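Local structure of CytC3 (Streptomyces, 3GJA) at residues A8-F12 with D88-L93; M37-W41 with T151-H155; N60-N64 with G278-N282; H155-G161 with T250-M254; L163-P167 with N237-A241. The protein is a nonheme iron halogenase that probably uses iron, 2-oxoglutarate, oxygen and chloride to chlorinate an unactivated aliphatic carbon. All blocks are in the same frame, centred on the assembly; numbering follows the deposited sequence.

How the contacts relate
Contacts 2 and 4 are the closest couple, their centres about 12 Å apart. They share H155 and meet beside neighbouring strands 147-152 and 253-262: F153 N bonds to M254 O (2.8 Å), and W41 NE1 of helix 34-49 to Y252 OH (2.7 Å). Contact 5, centred about 18 Å from contact 4, touches it where R253 NH2 packs on L163 CD2. Contact 5 carries H240, which meets H118, probably at the iron site, and bound acetate lies about 4 Å from the side chains of R253 and L163. Contacts 1 and 3 lie on opposite sides of the chain's centre, about 32 Å apart between centres; a separate acetate is bound at contact 3.

Contact 1 of 5, residues A8-F12 with D88-L93; sequences ANFTF and DRVGSL
F12 lays one face of its ring over the aliphatic part of R89 on helix 84-94. R89 CG stands 3.7 Å from the centroid of the F12 ring, 15° off its normal, in a CH-pi contact, and R89 CD comes within 3.3 Å of F12 CZ. With CG anti to the carbonyl carbon (chi1 -83°), F12 swings its ring down onto the helix, where its edge meets the next apolar branch, CD2 lying 3.4 Å from L93 CD1. A bend at chi3 (-105°) takes the guanidinium of R89 away from F12: one face turns to F10 CD1, and NE bonds to E85 O. Replacing F12 by alanine would probably leave the R89 methylenes without the ring face that covers them and open a gap beside L93.

Polar groups flank this packing. F12 N donates to S92 OG (2.9 Å), and that hydroxyl in turn donates to D88 O (2.7 Å), the carbonyl one helical turn back. Serine suits the place because a short side chain can donate and accept at once. F10 N bonds to D88 OD2 at 3.0 Å, on the anti side of the carboxylate, while D88 OD1 makes a salt bridge with R315. The amide between, T11 N, is taken by N9 OD1 in an Asx turn, the oxygen accepting also from T11 OG1.

Lacking regular structure, the N-terminal segment 8-12 thus has three successive amides satisfied by side chains, two of them from the helix, and D88 ties it to the C-terminal region.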
# COMPACT_ATOMS: atom_id res chain seq x y z
N ALA A 8 -23.48 -6.38 -0.70
CA ALA A 8 -22.48 -6.10 0.37
C ALA A 8 -21.76 -4.78 0.10
O ALA A 8 -21.44 -4.46 -1.04
CB ALA A 8 -21.46 -7.24 0.45
N ASN A 9 -21.52 -4.02 1.16
CA ASN A 9 -20.86 -2.73 1.07
C ASN A 9 -19.90 -2.60 2.25
O ASN A 9 -20.20 -3.06 3.34
CB ASN A 9 -21.94 -1.63 1.13
CG ASN A 9 -21.36 -0.24 1.20
OD1 ASN A 9 -20.65 0.10 2.15
ND2 ASN A 9 -21.66 0.58 0.20
N PHE A 10 -18.74 -1.98 2.02
CA PHE A 10 -17.77 -1.81 3.10
C PHE A 10 -17.36 -0.36 3.33
O PHE A 10 -16.31 -0.07 3.89
CB PHE A 10 -16.54 -2.67 2.83
CG PHE A 10 -16.81 -4.14 2.90
CD1 PHE A 10 -16.93 -4.78 4.13
CD2 PHE A 10 -17.01 -4.88 1.74
CE1 PHE A 10 -17.24 -6.14 4.20
CE2 PHE A 10 -17.32 -6.24 1.80
CZ PHE A 10 -17.44 -6.86 3.03
N THR A 11 -18.22 0.56 2.90
CA THR A 11 -17.99 1.99 3.06
C THR A 11 -17.89 2.31 4.54
O THR A 11 -18.57 1.71 5.36
CB THR A 11 -19.17 2.80 2.47
OG1 THR A 11 -19.31 2.48 1.08
CG2 THR A 11 -18.92 4.29 2.62
N PHE A 12 -17.03 3.26 4.89
CA PHE A 12 -16.89 3.65 6.29
C PHE A 12 -18.10 4.48 6.72
O PHE A 12 -18.73 5.15 5.90
CB PHE A 12 -15.63 4.48 6.52
CG PHE A 12 -14.39 3.67 6.70
CD1 PHE A 12 -14.35 2.61 7.60
CD2 PHE A 12 -13.23 3.99 6.00
CE1 PHE A 12 -13.18 1.89 7.82
CE2 PHE A 12 -12.05 3.28 6.20
CZ PHE A 12 -12.02 2.23 7.11
N ASP A 88 -13.85 -0.27 -0.89
CA ASP A 88 -14.97 0.51 -0.38
C ASP A 88 -14.52 1.42 0.76
O ASP A 88 -15.00 2.54 0.90
CB ASP A 88 -16.11 -0.38 0.12
CG ASP A 88 -16.78 -1.17 -0.99
OD1 ASP A 88 -16.63 -0.79 -2.17
OD2 ASP A 88 -17.47 -2.16 -0.67
N ARG A 89 -13.59 0.93 1.58
CA ARG A 89 -13.11 1.73 2.71
C ARG A 89 -12.20 2.86 2.26
O ARG A 89 -12.35 3.99 2.73
CB ARG A 89 -12.42 0.83 3.74
CG ARG A 89 -13.42 0.07 4.61
CD ARG A 89 -12.78 -0.69 5.76
NE ARG A 89 -12.75 -2.12 5.49
CZ ARG A 89 -13.32 -3.05 6.25
NH1 ARG A 89 -13.98 -2.72 7.34
NH2 ARG A 89 -13.24 -4.32 5.90
N VAL A 90 -11.28 2.59 1.35
CA VAL A 90 -10.40 3.64 0.87
C VAL A 90 -11.25 4.68 0.15
O VAL A 90 -11.05 5.89 0.32
CB VAL A 90 -9.34 3.09 -0.12
CG1 VAL A 90 -8.53 4.24 -0.70
CG2 VAL A 90 -8.42 2.12 0.60
N GLY A 91 -12.20 4.20 -0.64
CA GLY A 91 -13.09 5.07 -1.39
C GLY A 91 -13.87 6.04 -0.52
O GLY A 91 -14.16 7.15 -0.94
N SER A 92 -14.21 5.61 0.69
CA SER A 92 -14.94 6.48 1.61
C SER A 92 -14.03 7.62 2.07
O SER A 92 -14.51 8.63 2.58
CB SER A 92 -15.37 5.69 2.85
OG SER A 92 -16.01 4.48 2.49
N LEU A 93 -12.73 7.46 1.88
CA LEU A 93 -11.76 8.46 2.31
C LEU A 93 -11.29 9.42 1.24
O LEU A 93 -11.24 10.63 1.46
CB LEU A 93 -10.54 7.76 2.92
CG LEU A 93 -10.55 7.33 4.40
CD1 LEU A 93 -11.92 6.90 4.85
CD2 LEU A 93 -9.53 6.21 4.57

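Contact 2 of 5, residues M37-W41 with T151-H155; sequences MTRRW and TAFTH
M37 and W41, one turn apart on helix 34-49, close on F153 just past strand 147-152, so that the helix packs on the main sheet of this cupin-type beta barrel. The aromatic contacts come first. The rings of W41 and F153 meet obliquely, planes at 45° and centroid of the tryptophan six-membered ring 5.4 Å from that of phenylalanine; the nearest carbons are W41 CE3 and F153 CD2, 3.3 Å apart. F153 CB also makes a CH-pi contact over a face of the five-membered ring, 4.1 Å from its centroid.

Sulfur-aromatic and aliphatic packing complete the grip. M37 carries CG anti to its N (chi1 -176°), then bends twice, curling the flexible thioether against F153: M37 SD lies 4.5 Å from the ring centroid, an oblique Met-aromatic contact, and M37 CE is 3.3 Å from F153 CE1. M37 SD also touches T151 CG2 at 3.8 Å. H80 and F256 also pack on the F153 ring.

The indole has a polar task too, NE1 bonding to Y252 OH. A leucine in place of W41 would probably strip F153 of the flat surface under CB and leave the Y252 hydroxyl without its donor.

Direct polar bonds are absent between the segments, but one water bridges them: it lies 2.8 Å from T38 OG1 and donates to F153 O, also at 2.8 Å.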
# COMPACT_ATOMS: atom_id res chain seq x y z
N MET A 37 -6.77 -15.78 5.19
CA MET A 37 -5.59 -15.00 4.82
C MET A 37 -4.38 -15.92 4.81
O MET A 37 -3.54 -15.84 3.90
CB MET A 37 -5.33 -13.87 5.82
CG MET A 37 -4.16 -12.96 5.42
SD MET A 37 -4.56 -11.86 4.03
CE MET A 37 -3.88 -12.75 2.64
N THR A 38 -4.30 -16.79 5.81
CA THR A 38 -3.18 -17.72 5.92
C THR A 38 -3.14 -18.64 4.71
O THR A 38 -2.08 -18.89 4.13
CB THR A 38 -3.27 -18.56 7.23
OG1 THR A 38 -2.95 -17.72 8.35
CG2 THR A 38 -2.29 -19.73 7.21
N ARG A 39 -4.31 -19.14 4.32
CA ARG A 39 -4.42 -20.03 3.17
C ARG A 39 -3.84 -19.34 1.93
O ARG A 39 -3.09 -19.94 1.17
CB ARG A 39 -5.89 -20.38 2.93
CG ARG A 39 -6.10 -21.76 2.32
CD ARG A 39 -7.45 -21.88 1.60
NE ARG A 39 -7.37 -21.39 0.23
CZ ARG A 39 -7.85 -20.23 -0.18
NH1 ARG A 39 -8.46 -19.43 0.68
NH2 ARG A 39 -7.71 -19.85 -1.44
N ARG A 40 -4.22 -18.08 1.73
CA ARG A 40 -3.75 -17.30 0.57
C ARG A 40 -2.25 -17.04 0.63
O ARG A 40 -1.53 -17.23 -0.35
CB ARG A 40 -4.48 -15.95 0.52
CG ARG A 40 -5.92 -16.05 0.07
CD ARG A 40 -6.72 -14.80 0.36
NE ARG A 40 -8.05 -14.92 -0.22
CZ ARG A 40 -8.38 -14.49 -1.43
NH1 ARG A 40 -7.47 -13.89 -2.20
NH2 ARG A 40 -9.61 -14.68 -1.89
N TRP A 41 -1.77 -16.60 1.79
CA TRP A 41 -0.36 -16.32 1.97
C TRP A 41 0.47 -17.57 1.75
O TRP A 41 1.60 -17.49 1.27
CB TRP A 41 -0.11 -15.77 3.38
CG TRP A 41 1.33 -15.59 3.74
CD1 TRP A 41 1.93 -15.97 4.90
CD2 TRP A 41 2.35 -14.98 2.94
NE1 TRP A 41 3.26 -15.64 4.89
CE2 TRP A 41 3.55 -15.03 3.69
CE3 TRP A 41 2.38 -14.40 1.66
CZ2 TRP A 41 4.77 -14.53 3.21
CZ3 TRP A 41 3.60 -13.89 1.18
CH2 TRP A 41 4.77 -13.96 1.96
N THR A 151 -1.99 -4.86 5.01
CA THR A 151 -2.62 -6.10 5.44
C THR A 151 -1.60 -7.04 6.07
O THR A 151 -0.51 -7.25 5.53
CB THR A 151 -3.28 -6.86 4.25
OG1 THR A 151 -4.26 -6.02 3.63
CG2 THR A 151 -3.97 -8.13 4.73
N ALA A 152 -1.94 -7.60 7.22
CA ALA A 152 -1.05 -8.53 7.90
C ALA A 152 -1.27 -9.92 7.31
O ALA A 152 -2.36 -10.47 7.41
CB ALA A 152 -1.36 -8.54 9.40
N PHE A 153 -0.24 -10.47 6.67
CA PHE A 153 -0.35 -11.80 6.06
C PHE A 153 0.02 -12.82 7.12
O PHE A 153 -0.37 -13.99 7.06
CB PHE A 153 0.60 -11.91 4.86
CG PHE A 153 0.02 -11.39 3.56
CD1 PHE A 153 -1.19 -10.69 3.55
CD2 PHE A 153 0.69 -11.60 2.36
CE1 PHE A 153 -1.72 -10.21 2.36
CE2 PHE A 153 0.16 -11.11 1.16
CZ PHE A 153 -1.04 -10.42 1.16
N THR A 154 0.80 -12.35 8.08
CA THR A 154 1.27 -13.13 9.21
C THR A 154 0.76 -12.29 10.38
O THR A 154 0.31 -11.17 10.17
CB THR A 154 2.82 -13.15 9.17
OG1 THR A 154 3.27 -14.47 8.87
CG2 THR A 154 3.40 -12.66 10.45
N HIS A 155 0.79 -12.80 11.61
CA HIS A 155 0.32 -11.95 12.69
C HIS A 155 1.35 -10.85 12.92
O HIS A 155 2.55 -11.05 12.74
CB HIS A 155 0.11 -12.76 13.99
CG HIS A 155 1.37 -13.33 14.57
ND1 HIS A 155 1.51 -13.62 15.91
CD2 HIS A 155 2.54 -13.69 13.98
CE1 HIS A 155 2.71 -14.14 16.13
NE2 HIS A 155 3.35 -14.20 14.97
O HOH W 1 -0.54 -16.34 8.56

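Contact 3 of 5, residues N60-N64 with G278-N282; sequences NGKAN and GDGIN. With ACT (acetate ion), chain C.
K62 and D279 both set CG anti to the carbonyl carbon (chi1 -72° and -73°), and a further bend of the lysine at chi3 (-63°) brings its chain alongside the carboxylate, with K62 CE 4.0 Å from D279 CG. The charged ends do not meet: K62 NZ is 4.7 Å from D279 OD2. Instead NZ donates to acetate OXT at 2.7 Å, and the acetate CH3 rests 3.4 Å from D279 OD2. The acetate, probably taken up from the crystallisation liquor, is held also by R102 NH1, Q131 NE2 and H125 N, while D279 OD2 accepts from A126 N. A long, flexible lysine is well suited to reach from the helix start to such an anion.

Beneath the side chains, a type I' turn from G278 to I281 links strands 276-278 and 281-282 into a tight hairpin, whose tip is pressed against the N-terminus of helix 62-65. G61 is the N-cap residue. A63 N, one of the first amides of the helix, donates to D279 O (2.9 Å), almost along the C=O axis, so the turn supplies an acceptor to a helix end that has NH groups to satisfy. K62 N is served by a water at 2.6 Å, which donates onward to D279 OD1.

Glycine suits both backbones here. At G280, whose phi is positive, a beta carbon would jam against D279 O and press on G61 CA; one on G61 would collide with D279 C and G280 N. A63 has the small methyl that fits above the turn, its CB 3.9 Å from I281 CG1.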
# COMPACT_ATOMS: atom_id res chain seq x y z
N ASN A 60 19.16 -5.72 -8.02
CA ASN A 60 19.37 -5.66 -6.58
C ASN A 60 18.63 -4.47 -5.99
O ASN A 60 18.84 -4.12 -4.84
CB ASN A 60 20.86 -5.55 -6.24
CG ASN A 60 21.66 -6.77 -6.67
OD1 ASN A 60 21.27 -7.91 -6.40
ND2 ASN A 60 22.79 -6.54 -7.34
N GLY A 61 17.77 -3.85 -6.80
CA GLY A 61 17.02 -2.69 -6.34
C GLY A 61 15.86 -3.04 -5.43
O GLY A 61 15.44 -4.20 -5.37
N LYS A 62 15.34 -2.04 -4.72
CA LYS A 62 14.22 -2.25 -3.80
C LYS A 62 13.03 -2.94 -4.45
O LYS A 62 12.44 -3.86 -3.88
CB LYS A 62 13.72 -0.92 -3.23
CG LYS A 62 14.64 -0.27 -2.24
CD LYS A 62 13.89 0.78 -1.43
CE LYS A 62 13.36 1.91 -2.28
NZ LYS A 62 12.72 2.96 -1.43
N ALA A 63 12.68 -2.47 -5.65
CA ALA A 63 11.54 -2.99 -6.40
C ALA A 63 11.56 -4.51 -6.51
O ALA A 63 10.52 -5.16 -6.46
CB ALA A 63 11.51 -2.36 -7.79
N ASN A 64 12.75 -5.08 -6.65
CA ASN A 64 12.92 -6.52 -6.78
C ASN A 64 12.99 -7.20 -5.40
O ASN A 64 12.23 -8.12 -5.10
CB ASN A 64 14.19 -6.81 -7.58
CG ASN A 64 14.32 -8.27 -7.97
OD1 ASN A 64 14.47 -9.14 -7.12
ND2 ASN A 64 14.25 -8.54 -9.27
N GLY A 278 14.80 3.63 -11.72
CA GLY A 278 15.65 3.60 -10.54
C GLY A 278 15.08 2.68 -9.46
O GLY A 278 13.88 2.42 -9.43
N ASP A 279 15.95 2.19 -8.58
CA ASP A 279 15.55 1.28 -7.51
C ASP A 279 14.98 -0.01 -8.09
O ASP A 279 14.20 -0.70 -7.44
CB ASP A 279 14.53 1.94 -6.58
CG ASP A 279 15.14 3.00 -5.69
OD1 ASP A 279 16.18 2.72 -5.06
OD2 ASP A 279 14.59 4.12 -5.62
N GLY A 280 15.37 -0.32 -9.32
CA GLY A 280 14.90 -1.52 -9.96
C GLY A 280 13.55 -1.36 -10.62
O GLY A 280 13.00 -2.31 -11.16
N ILE A 281 12.99 -0.16 -10.58
CA ILE A 281 11.71 0.09 -11.21
C ILE A 281 11.86 0.31 -12.71
O ILE A 281 12.62 1.18 -13.15
CB ILE A 281 11.03 1.35 -10.64
CG1 ILE A 281 10.67 1.15 -9.17
CG2 ILE A 281 9.78 1.68 -11.46
CD1 ILE A 281 10.15 2.41 -8.52
N ASN A 282 11.13 -0.47 -13.51
CA ASN A 282 11.16 -0.29 -14.96
C ASN A 282 9.71 -0.11 -15.38
O ASN A 282 8.92 -1.05 -15.35
CB ASN A 282 11.77 -1.50 -15.65
CG ASN A 282 11.91 -1.30 -17.15
OD1 ASN A 282 12.93 -1.63 -17.74
ND2 ASN A 282 10.87 -0.75 -17.77
C ACT C . 10.90 4.32 -3.82
O ACT C . 9.65 4.24 -3.32
OXT ACT C . 11.78 4.87 -3.17
CH3 ACT C . 11.22 3.72 -5.16
O HOH W 2 16.73 0.13 -4.37

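Contact 4 of 5, residues H155-G161 with T250-M254; sequences HSTEQNG and TDYRM
H155 NE2 donates to D251 OD1 at 2.8 Å, a His-carboxylate hydrogen bond nearly straight at 161°. The oxygen lies in the plane of the imidazole, while the nitrogen meets it on the syn side, 30° out of the carboxylate plane. Here CG of H155 sits between its N and carbonyl carbon (chi1 65°), which folds the ring back toward the aspartate although its CB points away. The second direct bond runs from R253 NH2 to G161 O (3.0 Å), the donor standing above the carbonyl plane.

Between them the N160 side chain packs against the D251 carboxylate, its CB 3.9 Å from R253 CB. A water donates to both Q159 OE1 (2.9 Å) and D251 OD2, tying this second carboxylate oxygen to the loop.

Farther out, the loop is shaped by an ST motif, T157 OG1 accepting from N160 N (2.9 Å), over a type I turn from E158 to G161. G161 has positive phi, where a beta carbon would crowd the N160 carbonyl; its own O is also met by K108 NZ. R253 NH1 reaches F106 O, and D251 O accepts from H245 NE2.

Segment 155-161 is therefore held at two points, to D251 just before strand 253-262 and to R253 at its first residue. The carboxylate probably favours the protonated form of H155, and the arginine, about 4 Å from a bound acetate, is consistent with a pocket made for an anion.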
# COMPACT_ATOMS: atom_id res chain seq x y z
N HIS A 155 0.79 -12.80 11.61
CA HIS A 155 0.32 -11.95 12.69
C HIS A 155 1.35 -10.85 12.92
O HIS A 155 2.55 -11.05 12.74
CB HIS A 155 0.11 -12.76 13.99
CG HIS A 155 1.37 -13.33 14.57
ND1 HIS A 155 1.51 -13.62 15.91
CD2 HIS A 155 2.54 -13.69 13.98
CE1 HIS A 155 2.71 -14.14 16.13
NE2 HIS A 155 3.35 -14.20 14.97
N SER A 156 0.88 -9.66 13.28
CA SER A 156 1.79 -8.56 13.56
C SER A 156 1.58 -8.24 15.03
O SER A 156 0.54 -7.71 15.43
CB SER A 156 1.45 -7.33 12.71
OG SER A 156 2.37 -6.29 12.97
N THR A 157 2.58 -8.59 15.83
CA THR A 157 2.52 -8.39 17.27
C THR A 157 3.60 -7.44 17.76
O THR A 157 4.45 -6.98 16.99
CB THR A 157 2.74 -9.71 18.00
OG1 THR A 157 4.07 -10.18 17.72
CG2 THR A 157 1.73 -10.76 17.52
N GLU A 158 3.56 -7.15 19.06
CA GLU A 158 4.57 -6.29 19.65
C GLU A 158 5.89 -7.04 19.64
O GLU A 158 6.94 -6.46 19.36
CB GLU A 158 4.19 -5.91 21.08
CG GLU A 158 3.03 -4.93 21.15
CD GLU A 158 2.80 -4.42 22.55
OE1 GLU A 158 3.71 -3.74 23.09
OE2 GLU A 158 1.72 -4.69 23.12
N GLN A 159 5.83 -8.33 19.92
CA GLN A 159 7.03 -9.15 19.93
C GLN A 159 7.64 -9.23 18.53
O GLN A 159 8.86 -9.33 18.40
CB GLN A 159 6.71 -10.56 20.44
CG GLN A 159 7.95 -11.43 20.57
CD GLN A 159 7.71 -12.69 21.37
OE1 GLN A 159 7.09 -13.65 20.90
NE2 GLN A 159 8.20 -12.70 22.61
N ASN A 160 6.77 -9.19 17.52
CA ASN A 160 7.13 -9.24 16.09
C ASN A 160 7.66 -7.94 15.50
O ASN A 160 8.12 -7.93 14.35
CB ASN A 160 5.89 -9.60 15.24
CG ASN A 160 5.94 -10.99 14.73
OD1 ASN A 160 6.98 -11.63 14.82
ND2 ASN A 160 4.84 -11.47 14.19
N GLY A 161 7.54 -6.85 16.25
CA GLY A 161 7.99 -5.56 15.76
C GLY A 161 6.89 -4.83 15.00
O GLY A 161 7.14 -4.22 13.95
N THR A 250 11.94 -18.09 14.04
CA THR A 250 11.00 -18.68 13.09
C THR A 250 9.72 -17.85 13.01
O THR A 250 8.85 -18.11 12.18
CB THR A 250 10.62 -20.10 13.51
OG1 THR A 250 10.10 -20.08 14.84
CG2 THR A 250 11.84 -21.03 13.44
N ASP A 251 9.61 -16.86 13.89
CA ASP A 251 8.42 -16.02 13.91
C ASP A 251 8.61 -14.75 13.09
O ASP A 251 8.91 -13.69 13.62
CB ASP A 251 8.06 -15.67 15.37
CG ASP A 251 6.93 -14.65 15.47
OD1 ASP A 251 6.08 -14.59 14.56
OD2 ASP A 251 6.87 -13.92 16.49
N TYR A 252 8.44 -14.86 11.78
CA TYR A 252 8.59 -13.69 10.93
C TYR A 252 7.25 -13.00 10.75
O TYR A 252 6.20 -13.64 10.77
CB TYR A 252 9.14 -14.07 9.56
CG TYR A 252 8.14 -14.79 8.69
CD1 TYR A 252 7.97 -16.17 8.79
CD2 TYR A 252 7.33 -14.08 7.80
CE1 TYR A 252 7.02 -16.83 8.01
CE2 TYR A 252 6.37 -14.73 7.02
CZ TYR A 252 6.22 -16.11 7.13
OH TYR A 252 5.28 -16.75 6.36
N ARG A 253 7.29 -11.69 10.58
CA ARG A 253 6.08 -10.93 10.37
C ARG A 253 6.07 -10.49 8.92
O ARG A 253 7.08 -9.99 8.40
CB ARG A 253 6.05 -9.73 11.31
CG ARG A 253 4.96 -8.74 10.98
CD ARG A 253 5.49 -7.67 10.05
NE ARG A 253 5.86 -6.46 10.78
CZ ARG A 253 6.44 -5.40 10.23
NH1 ARG A 253 6.74 -5.40 8.93
NH2 ARG A 253 6.69 -4.33 10.96
N MET A 254 4.94 -10.69 8.24
CA MET A 254 4.84 -10.29 6.85
C MET A 254 3.64 -9.39 6.61
O MET A 254 2.49 -9.77 6.86
CB MET A 254 4.74 -11.51 5.94
CG MET A 254 4.78 -11.17 4.45
SD MET A 254 6.31 -10.34 3.96
CE MET A 254 7.46 -11.70 4.05
O HOH W 3 8.17 -14.80 18.47

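Contact 5 of 5, residues L163-P167 with N237-A241; sequences LQLMP and NTMHA
Q164 and A241 form an antiparallel hydrogen-bonded pair, CA atoms 4.8 Å apart, with Q164 N donating to A241 O (2.7 Å) and A241 N returning a bond to Q164 O (2.9 Å); the touching parts run 119° apart end to end and soon diverge.

On the face bearing this pair, Q164 CB comes within 4.0 Å of A241 CB, and the small methyl lets the long glutamine lie close above it. L165 and H240 project to the other face, L165 CD1 touching H240 CB at 3.4 Å.

Strands 163-165 and 240-242 make a separate two-stranded sheet of this cupin-type barrel. H240 meets the H118 ring, a pairing consistent with the two-histidine iron site of nonheme iron halogenases. With chi1 at 80°, the H240 ring turns back along its own segment, and ND1 donates to T238 O (3.2 Å) in the plane of the imidazole. That bond uses the proton on ND1 and helps fix the ring's rotation, which would make the T238 carbonyl a second-shell group if H240 is an iron ligand; T238 OG1 is itself bonded to G24 O.

Beyond the paired residues, the flexible thioether of M166 fits along M239, M166 SD 4.2 Å from M239 CG.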
# COMPACT_ATOMS: atom_id res chain seq x y z
N LEU A 163 3.87 -2.13 13.90
CA LEU A 163 3.87 -0.70 13.68
C LEU A 163 3.31 0.02 14.91
O LEU A 163 2.62 -0.57 15.74
CB LEU A 163 3.01 -0.35 12.45
CG LEU A 163 3.37 -1.06 11.14
CD1 LEU A 163 2.27 -0.83 10.11
CD2 LEU A 163 4.71 -0.56 10.62
N GLN A 164 3.62 1.31 15.01
CA GLN A 164 3.15 2.15 16.10
C GLN A 164 2.61 3.45 15.52
O GLN A 164 3.27 4.10 14.70
CB GLN A 164 4.30 2.46 17.05
CG GLN A 164 4.84 1.27 17.79
CD GLN A 164 6.15 1.58 18.48
OE1 GLN A 164 7.20 1.61 17.86
NE2 GLN A 164 6.08 1.83 19.79
N LEU A 165 1.40 3.81 15.92
CA LEU A 165 0.75 5.03 15.46
C LEU A 165 0.31 5.84 16.68
O LEU A 165 0.15 5.29 17.76
CB LEU A 165 -0.50 4.71 14.62
CG LEU A 165 -0.42 4.08 13.23
CD1 LEU A 165 0.54 4.88 12.38
CD2 LEU A 165 0.02 2.64 13.32
N MET A 166 0.14 7.15 16.53
CA MET A 166 -0.32 7.95 17.65
C MET A 166 -1.54 8.76 17.25
O MET A 166 -1.61 9.29 16.14
CB MET A 166 0.79 8.88 18.19
CG MET A 166 1.35 9.89 17.20
SD MET A 166 2.36 11.17 18.06
CE MET A 166 3.65 10.16 18.82
N PRO A 167 -2.53 8.86 18.14
CA PRO A 167 -3.77 9.61 17.90
C PRO A 167 -3.47 11.07 17.60
O PRO A 167 -2.31 11.48 17.59
CB PRO A 167 -4.53 9.44 19.21
CG PRO A 167 -4.07 8.10 19.69
CD PRO A 167 -2.59 8.16 19.44
N ASN A 237 2.19 9.28 4.85
CA ASN A 237 2.99 10.23 5.61
C ASN A 237 2.56 10.43 7.07
O ASN A 237 3.01 11.36 7.73
CB ASN A 237 3.01 11.58 4.90
CG ASN A 237 1.64 12.22 4.81
OD1 ASN A 237 0.65 11.54 4.52
ND2 ASN A 237 1.57 13.52 5.06
N THR A 238 1.69 9.56 7.57
CA THR A 238 1.23 9.68 8.94
C THR A 238 2.36 9.38 9.92
O THR A 238 3.16 8.48 9.71
CB THR A 238 0.05 8.73 9.23
OG1 THR A 238 -1.06 9.10 8.40
CG2 THR A 238 -0.37 8.81 10.69
N MET A 239 2.41 10.15 11.00
CA MET A 239 3.42 9.97 12.02
C MET A 239 3.38 8.54 12.54
O MET A 239 2.34 8.07 12.97
CB MET A 239 3.16 10.93 13.19
CG MET A 239 4.22 10.92 14.27
SD MET A 239 5.79 11.54 13.65
CE MET A 239 5.44 13.27 13.58
N HIS A 240 4.50 7.84 12.48
CA HIS A 240 4.51 6.48 12.99
C HIS A 240 5.90 5.99 13.34
O HIS A 240 6.91 6.59 12.95
CB HIS A 240 3.88 5.51 11.98
CG HIS A 240 4.80 5.10 10.88
ND1 HIS A 240 5.09 5.92 9.81
CD2 HIS A 240 5.51 3.96 10.68
CE1 HIS A 240 5.93 5.30 9.00
NE2 HIS A 240 6.20 4.11 9.51
N ALA A 241 5.94 4.89 14.08
CA ALA A 241 7.18 4.26 14.51
C ALA A 241 6.96 2.75 14.43
O ALA A 241 5.92 2.30 13.98
CB ALA A 241 7.50 4.67 15.95